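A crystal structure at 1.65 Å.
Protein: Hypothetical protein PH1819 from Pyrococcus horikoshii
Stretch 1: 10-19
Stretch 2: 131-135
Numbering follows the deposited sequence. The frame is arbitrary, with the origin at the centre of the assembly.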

# COMPACT_ATOMS: atom_id res chain seq x y z
N ALA A 10 -13.80 -27.25 -11.81
CA ALA A 10 -14.92 -27.18 -12.73
C ALA A 10 -14.60 -27.76 -14.11
O ALA A 10 -13.54 -28.33 -14.33
CB ALA A 10 -15.41 -25.73 -12.86
N ASN A 11 -15.55 -27.59 -15.02
CA ASN A 11 -15.43 -28.08 -16.38
C ASN A 11 -16.50 -27.39 -17.22
O ASN A 11 -17.29 -26.62 -16.69
CB ASN A 11 -15.67 -29.59 -16.40
CG ASN A 11 -16.96 -29.98 -15.70
OD1 ASN A 11 -18.03 -29.43 -15.99
ND2 ASN A 11 -16.88 -30.92 -14.77
N ASP A 12 -16.52 -27.68 -18.52
CA ASP A 12 -17.50 -27.06 -19.41
C ASP A 12 -18.93 -27.27 -18.93
O ASP A 12 -19.79 -26.40 -19.09
CB ASP A 12 -17.36 -27.61 -20.84
CG ASP A 12 -16.07 -27.19 -21.51
OD1 ASP A 12 -15.70 -26.00 -21.40
OD2 ASP A 12 -15.42 -28.04 -22.15
N GLU A 13 -19.19 -28.44 -18.36
CA GLU A 13 -20.51 -28.79 -17.86
C GLU A 13 -20.96 -27.84 -16.75
O GLU A 13 -22.06 -27.29 -16.80
CB GLU A 13 -20.50 -30.23 -17.32
CG GLU A 13 -21.75 -30.62 -16.55
CD GLU A 13 -21.61 -31.97 -15.88
OE1 GLU A 13 -21.61 -33.00 -16.59
OE2 GLU A 13 -21.49 -32.01 -14.63
N ILE A 14 -20.11 -27.66 -15.74
CA ILE A 14 -20.44 -26.78 -14.63
C ILE A 14 -20.56 -25.34 -15.11
O ILE A 14 -21.47 -24.61 -14.70
CB ILE A 14 -19.37 -26.88 -13.51
CG1 ILE A 14 -19.46 -28.26 -12.85
CG2 ILE A 14 -19.58 -25.78 -12.48
CD1 ILE A 14 -18.37 -28.54 -11.83
N PHE A 15 -19.64 -24.93 -15.98
CA PHE A 15 -19.65 -23.58 -16.53
C PHE A 15 -20.97 -23.30 -17.25
O PHE A 15 -21.60 -22.27 -17.02
CB PHE A 15 -18.48 -23.40 -17.51
CG PHE A 15 -17.18 -23.01 -16.83
CD1 PHE A 15 -16.95 -23.32 -15.50
CD2 PHE A 15 -16.19 -22.35 -17.55
CE1 PHE A 15 -15.75 -22.97 -14.88
CE2 PHE A 15 -14.98 -22.00 -16.94
CZ PHE A 15 -14.76 -22.31 -15.60
N GLU A 16 -21.39 -24.22 -18.12
CA GLU A 16 -22.63 -24.03 -18.86
C GLU A 16 -23.85 -23.96 -17.95
O GLU A 16 -24.75 -23.15 -18.19
CB GLU A 16 -22.84 -25.15 -19.87
CG GLU A 16 -22.85 -24.67 -21.31
CD GLU A 16 -23.85 -23.55 -21.55
OE1 GLU A 16 -25.06 -23.76 -21.32
OE2 GLU A 16 -23.43 -22.46 -21.99
N LYS A 17 -23.88 -24.80 -16.93
CA LYS A 17 -25.00 -24.84 -16.00
C LYS A 17 -25.13 -23.49 -15.30
O LYS A 17 -26.23 -22.98 -15.09
CB LYS A 17 -24.83 -25.97 -14.98
CG LYS A 17 -26.07 -26.24 -14.15
CD LYS A 17 -26.02 -27.54 -13.37
CE LYS A 17 -27.34 -27.83 -12.67
NZ LYS A 17 -27.19 -29.03 -11.80
N VAL A 18 -23.99 -22.90 -14.96
CA VAL A 18 -24.03 -21.60 -14.31
C VAL A 18 -24.58 -20.55 -15.26
O VAL A 18 -25.39 -19.70 -14.87
CB VAL A 18 -22.62 -21.18 -13.85
CG1 VAL A 18 -22.59 -19.69 -13.55
CG2 VAL A 18 -22.24 -21.97 -12.61
N ARG A 19 -24.15 -20.59 -16.51
CA ARG A 19 -24.60 -19.62 -17.50
C ARG A 19 -26.10 -19.71 -17.75
O ARG A 19 -26.74 -18.72 -18.09
CB ARG A 19 -23.84 -19.80 -18.82
CG ARG A 19 -22.34 -19.62 -18.71
CD ARG A 19 -21.70 -19.50 -20.08
NE ARG A 19 -20.25 -19.46 -20.01
CZ ARG A 19 -19.47 -20.53 -20.15
NH1 ARG A 19 -20.00 -21.73 -20.37
NH2 ARG A 19 -18.15 -20.41 -20.07
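Stretch 2 131-135: GKFIE

Where a strand packs beside a helix, side chains do most of the work; a backbone hydrogen bond can be added where the chain leading into the helix runs beside the strand, as residues 131-135 illustrate. The bond runs from A10 N to K132 O, 2.9 Å long and nearly straight at 162°, and it ties the segment just before the helix to the strand, with A10 CA 4.5 Å from F133 CA. N11 then caps helix 12-19, its OD1 accepting from I14 N at 2.7 Å. A looser polar link follows: D12 OD1 and K132 NZ form a long salt bridge of 3.8 Å, and a water donates to D12 OD1 at 2.9 Å while accepting a weak bond from K132 NZ at 3.3 Å.

The extended strand runs at 41° to the helix, with the axes 9.0 Å apart at their closest. The K132 chain crosses one face of the F15 ring, CD lying 4.0 Å from the ring centroid in a CH-pi contact, while F133 O approaches the ring edge, 3.4 Å from F15 CE1. I134, the next residue facing the helix, places CD1 3.9 Å from I14 CG2 and 3.8 Å from V18 CG2, one helical turn apart; its CB lies 4.2 Å from A10 CB. Between K132 and I134, F133 directs its CA-to-CB bond away, in the alternation usual for a strand.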

# COMPACT_ATOMS: atom_id res chain seq x y z
N GLY A 131 -6.34 -24.65 -15.14
CA GLY A 131 -7.59 -25.09 -15.72
C GLY A 131 -8.81 -24.38 -15.17
O GLY A 131 -8.71 -23.28 -14.64
N LYS A 132 -9.96 -25.04 -15.29
CA LYS A 132 -11.23 -24.46 -14.83
C LYS A 132 -11.60 -24.70 -13.37
O LYS A 132 -11.48 -25.81 -12.85
CB LYS A 132 -12.37 -24.99 -15.70
CG LYS A 132 -12.29 -24.60 -17.16
CD LYS A 132 -13.45 -25.20 -17.93
CE LYS A 132 -13.57 -24.60 -19.32
NZ LYS A 132 -12.32 -24.75 -20.11
N PHE A 133 -12.06 -23.63 -12.73
CA PHE A 133 -12.50 -23.69 -11.34
C PHE A 133 -13.75 -22.84 -11.21
O PHE A 133 -14.08 -22.05 -12.10
CB PHE A 133 -11.46 -23.09 -10.39
CG PHE A 133 -10.20 -23.89 -10.29
CD1 PHE A 133 -9.27 -23.87 -11.32
CD2 PHE A 133 -9.93 -24.65 -9.16
CE1 PHE A 133 -8.09 -24.60 -11.24
CE2 PHE A 133 -8.75 -25.40 -9.07
CZ PHE A 133 -7.83 -25.36 -10.11
N ILE A 134 -14.44 -23.02 -10.10
CA ILE A 134 -15.63 -22.24 -9.82
C ILE A 134 -15.51 -21.79 -8.37
O ILE A 134 -15.18 -22.58 -7.48
CB ILE A 134 -16.93 -23.05 -10.02
CG1 ILE A 134 -18.13 -22.14 -9.71
CG2 ILE A 134 -16.93 -24.30 -9.15
CD1 ILE A 134 -19.46 -22.71 -10.13
N GLU A 135 -15.74 -20.51 -8.15
CA GLU A 135 -15.67 -19.97 -6.81
C GLU A 135 -17.01 -19.35 -6.47
O GLU A 135 -17.77 -18.99 -7.36
CB GLU A 135 -14.57 -18.91 -6.70
CG GLU A 135 -13.16 -19.50 -6.65
CD GLU A 135 -12.09 -18.46 -6.35
OE1 GLU A 135 -12.39 -17.46 -5.68
OE2 GLU A 135 -10.93 -18.66 -6.78
O HOH W 1 -13.72 -24.81 -23.12